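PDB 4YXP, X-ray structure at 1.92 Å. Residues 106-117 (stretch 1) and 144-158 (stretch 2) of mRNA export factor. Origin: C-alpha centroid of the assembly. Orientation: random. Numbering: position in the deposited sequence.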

# COMPACT_ATOMS: atom_id res chain seq x y z
N VAL B 106 9.26 -3.78 -5.10
CA VAL B 106 9.51 -2.37 -5.32
C VAL B 106 8.19 -1.61 -5.46
O VAL B 106 7.98 -0.59 -4.82
CB VAL B 106 10.40 -2.14 -6.56
CG1 VAL B 106 10.53 -0.65 -6.88
CG2 VAL B 106 11.78 -2.74 -6.34
N LEU B 107 7.32 -2.12 -6.31
CA LEU B 107 6.07 -1.44 -6.64
C LEU B 107 5.12 -1.38 -5.45
O LEU B 107 4.30 -0.46 -5.34
CB LEU B 107 5.40 -2.12 -7.83
CG LEU B 107 5.69 -1.49 -9.20
CD1 LEU B 107 7.18 -1.23 -9.40
CD2 LEU B 107 5.16 -2.38 -10.32
N ARG B 108 5.23 -2.36 -4.55
CA ARG B 108 4.36 -2.41 -3.38
C ARG B 108 4.83 -1.47 -2.27
O ARG B 108 4.09 -1.24 -1.30
CB ARG B 108 4.25 -3.85 -2.88
CG ARG B 108 3.33 -4.69 -3.76
CD ARG B 108 3.27 -6.17 -3.42
NE ARG B 108 2.48 -6.87 -4.43
CZ ARG B 108 1.15 -6.97 -4.43
NH1 ARG B 108 0.43 -6.44 -3.45
NH2 ARG B 108 0.54 -7.61 -5.41
N GLN B 109 6.03 -0.90 -2.40
CA GLN B 109 6.54 0.04 -1.40
C GLN B 109 6.86 1.42 -1.96
O GLN B 109 7.40 2.27 -1.25
CB GLN B 109 7.78 -0.55 -0.70
CG GLN B 109 8.97 -0.81 -1.61
CD GLN B 109 9.80 0.43 -1.90
OE1 GLN B 109 10.47 0.96 -1.01
NE2 GLN B 109 9.78 0.89 -3.14
N GLU B 110 6.53 1.66 -3.23
CA GLU B 110 6.78 2.97 -3.85
C GLU B 110 5.90 4.07 -3.28
O GLU B 110 4.79 3.80 -2.82
CB GLU B 110 6.56 2.89 -5.37
CG GLU B 110 7.71 2.26 -6.13
CD GLU B 110 7.51 2.30 -7.64
OE1 GLU B 110 6.36 2.09 -8.10
OE2 GLU B 110 8.50 2.53 -8.35
N ASN B 111 6.39 5.31 -3.30
CA ASN B 111 5.59 6.45 -2.86
C ASN B 111 4.60 6.82 -3.97
O ASN B 111 4.62 6.22 -5.04
CB ASN B 111 6.47 7.64 -2.45
CG ASN B 111 7.21 8.29 -3.63
OD1 ASN B 111 6.77 8.23 -4.77
ND2 ASN B 111 8.33 8.93 -3.32
N PHE B 112 3.73 7.80 -3.71
CA PHE B 112 2.60 8.03 -4.61
C PHE B 112 3.04 8.42 -6.03
O PHE B 112 2.51 7.89 -7.00
CB PHE B 112 1.67 9.11 -4.05
CG PHE B 112 0.48 9.39 -4.92
CD1 PHE B 112 -0.42 8.38 -5.22
CD2 PHE B 112 0.27 10.65 -5.45
CE1 PHE B 112 -1.52 8.62 -6.03
CE2 PHE B 112 -0.83 10.90 -6.26
CZ PHE B 112 -1.72 9.89 -6.55
N ILE B 113 3.98 9.35 -6.14
CA ILE B 113 4.45 9.78 -7.46
C ILE B 113 5.13 8.62 -8.18
O ILE B 113 4.95 8.44 -9.39
CB ILE B 113 5.39 11.00 -7.35
CG1 ILE B 113 4.67 12.19 -6.72
CG2 ILE B 113 5.95 11.38 -8.73
CD1 ILE B 113 3.47 12.69 -7.51
N GLU B 114 5.90 7.83 -7.44
CA GLU B 114 6.56 6.67 -8.03
C GLU B 114 5.53 5.66 -8.53
O GLU B 114 5.70 5.07 -9.59
CB GLU B 114 7.50 6.02 -7.01
CG GLU B 114 8.76 6.83 -6.74
CD GLU B 114 9.57 6.28 -5.57
OE1 GLU B 114 9.02 5.53 -4.74
OE2 GLU B 114 10.76 6.62 -5.48
N ALA B 115 4.46 5.48 -7.76
CA ALA B 115 3.39 4.56 -8.15
C ALA B 115 2.73 5.00 -9.46
O ALA B 115 2.45 4.18 -10.34
CB ALA B 115 2.35 4.45 -7.03
N LEU B 116 2.47 6.30 -9.58
CA LEU B 116 1.88 6.85 -10.80
C LEU B 116 2.78 6.55 -11.99
O LEU B 116 2.31 6.14 -13.05
CB LEU B 116 1.66 8.35 -10.67
CG LEU B 116 0.62 8.82 -9.65
CD1 LEU B 116 0.58 10.34 -9.58
CD2 LEU B 116 -0.76 8.26 -9.97
N ALA B 117 4.08 6.74 -11.79
CA ALA B 117 5.06 6.48 -12.85
C ALA B 117 5.06 5.01 -13.26
O ALA B 117 5.23 4.69 -14.44
CB ALA B 117 6.45 6.91 -12.39
N GLY B 144 3.59 -8.68 -15.48
CA GLY B 144 3.37 -9.58 -14.36
C GLY B 144 3.17 -8.92 -13.00
O GLY B 144 2.65 -9.55 -12.07
N THR B 145 3.58 -7.66 -12.85
CA THR B 145 3.47 -6.98 -11.56
C THR B 145 2.38 -5.91 -11.57
O THR B 145 2.39 -5.00 -10.73
CB THR B 145 4.81 -6.33 -11.15
OG1 THR B 145 5.28 -5.46 -12.19
CG2 THR B 145 5.86 -7.39 -10.86
N THR B 146 1.44 -6.01 -12.50
CA THR B 146 0.34 -5.06 -12.57
C THR B 146 -0.41 -4.97 -11.24
O THR B 146 -0.77 -3.88 -10.79
CB THR B 146 -0.65 -5.43 -13.70
OG1 THR B 146 0.01 -5.35 -14.97
CG2 THR B 146 -1.85 -4.49 -13.72
N ALA B 147 -0.64 -6.12 -10.61
CA ALA B 147 -1.39 -6.17 -9.35
C ALA B 147 -0.72 -5.35 -8.25
O ALA B 147 -1.38 -4.86 -7.34
CB ALA B 147 -1.56 -7.61 -8.90
N ALA B 148 0.60 -5.21 -8.33
CA ALA B 148 1.36 -4.51 -7.30
C ALA B 148 1.11 -3.00 -7.35
O ALA B 148 0.89 -2.37 -6.31
CB ALA B 148 2.84 -4.80 -7.45
N VAL B 149 1.13 -2.42 -8.54
CA VAL B 149 0.88 -0.99 -8.67
C VAL B 149 -0.61 -0.73 -8.42
O VAL B 149 -0.97 0.29 -7.83
CB VAL B 149 1.37 -0.43 -10.05
CG1 VAL B 149 0.90 -1.29 -11.21
CG2 VAL B 149 0.92 1.02 -10.24
N LEU B 150 -1.46 -1.66 -8.84
CA LEU B 150 -2.89 -1.57 -8.53
C LEU B 150 -3.14 -1.49 -7.03
O LEU B 150 -3.83 -0.58 -6.55
CB LEU B 150 -3.64 -2.77 -9.12
CG LEU B 150 -5.13 -2.89 -8.78
CD1 LEU B 150 -5.89 -1.65 -9.23
CD2 LEU B 150 -5.72 -4.14 -9.40
N ASP B 151 -2.59 -2.44 -6.28
CA ASP B 151 -2.78 -2.48 -4.82
C ASP B 151 -2.24 -1.22 -4.15
O ASP B 151 -2.88 -0.67 -3.24
CB ASP B 151 -2.08 -3.71 -4.22
CG ASP B 151 -2.88 -4.99 -4.40
OD1 ASP B 151 -4.00 -4.93 -4.95
OD2 ASP B 151 -2.38 -6.06 -3.98
N ASN B 152 -1.07 -0.77 -4.58
CA ASN B 152 -0.44 0.40 -3.98
C ASN B 152 -1.29 1.66 -4.20
O ASN B 152 -1.55 2.41 -3.25
CB ASN B 152 0.96 0.60 -4.56
CG ASN B 152 1.84 1.46 -3.67
OD1 ASN B 152 1.55 1.65 -2.48
ND2 ASN B 152 2.93 1.97 -4.22
N LEU B 153 -1.71 1.90 -5.44
CA LEU B 153 -2.52 3.08 -5.74
C LEU B 153 -3.87 3.03 -5.02
O LEU B 153 -4.37 4.06 -4.54
CB LEU B 153 -2.75 3.22 -7.25
CG LEU B 153 -1.57 3.73 -8.09
CD1 LEU B 153 -1.90 3.65 -9.57
CD2 LEU B 153 -1.19 5.15 -7.71
N ALA B 154 -4.45 1.84 -4.93
CA ALA B 154 -5.73 1.68 -4.25
C ALA B 154 -5.59 1.99 -2.76
O ALA B 154 -6.46 2.64 -2.17
CB ALA B 154 -6.25 0.27 -4.44
N THR B 155 -4.51 1.52 -2.15
CA THR B 155 -4.27 1.77 -0.73
C THR B 155 -4.17 3.27 -0.47
O THR B 155 -4.72 3.79 0.49
CB THR B 155 -2.98 1.05 -0.25
OG1 THR B 155 -3.18 -0.36 -0.28
CG2 THR B 155 -2.61 1.47 1.18
N ARG B 156 -3.48 3.98 -1.36
CA ARG B 156 -3.21 5.40 -1.13
C ARG B 156 -4.41 6.29 -1.47
O ARG B 156 -4.63 7.31 -0.81
CB ARG B 156 -1.98 5.82 -1.94
CG ARG B 156 -0.68 5.23 -1.37
CD ARG B 156 0.51 5.27 -2.33
NE ARG B 156 1.63 4.52 -1.77
CZ ARG B 156 2.58 5.03 -0.98
NH1 ARG B 156 2.57 6.32 -0.66
NH2 ARG B 156 3.55 4.25 -0.52
N LEU B 157 -5.21 5.89 -2.46
CA LEU B 157 -6.29 6.76 -2.95
C LEU B 157 -7.70 6.41 -2.46
O LEU B 157 -8.64 7.14 -2.73
CB LEU B 157 -6.29 6.75 -4.48
CG LEU B 157 -5.11 7.43 -5.19
CD1 LEU B 157 -5.19 7.17 -6.69
CD2 LEU B 157 -5.07 8.92 -4.91
N ARG B 158 -7.85 5.30 -1.73
CA ARG B 158 -9.19 4.80 -1.40
C ARG B 158 -10.07 5.85 -0.69
O ARG B 158 -11.22 6.04 -1.09
CB ARG B 158 -9.09 3.53 -0.54
CG ARG B 158 -10.44 2.90 -0.22
CD ARG B 158 -10.29 1.60 0.56
NE ARG B 158 -9.46 0.62 -0.15
CZ ARG B 158 -9.92 -0.25 -1.04
NH1 ARG B 158 -11.21 -0.28 -1.36
NH2 ARG B 158 -9.08 -1.10 -1.63
O HOH W 1 2.96 0.87 0.26

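A bent segment, two helices joined by a short turn, packs against one long helix through an apolar seam, a salt bridge and an asparagine that binds the turn. Helix 112-117 runs roughly antiparallel to helix 146-158, at 141°, with the axes 9.8 Å apart at closest. The backbones come close at Arg-108, whose CA lies 5.4 Å from Ala-148 CA. Ala-148 points its methyl toward the other stretch, and its CB meets Leu-107 CB at 3.7 Å.

Arg-108 starts away from the long helix, but its extended side chain returns to it. Its NH1 donates to Asp-151 OD2 at 2.9 Å, forming a salt bridge, while Ala-148 lies over one guanidinium face.

Asn-152 reads the turn. Its ND2 donates to Glu-110 O at 3.0 Å, nearly in line. Its OD1 accepts from Arg-156 NE at 3.0 Å, which ties the two side chains together. Water 1 links Asn-152 OD1 to Arg-108 O, donating to both. The Arg-156 guanidinium lies with one face against the backbone of residues 110-112.

Beyond the turn the contact is mainly apolar. Leu-153 CD2 touches Ala-115 CB at 3.7 Å and Leu-116 CD2 at 3.9 Å. Phe-112 CE1 reaches Leu-157 CD2 at 3.7 Å.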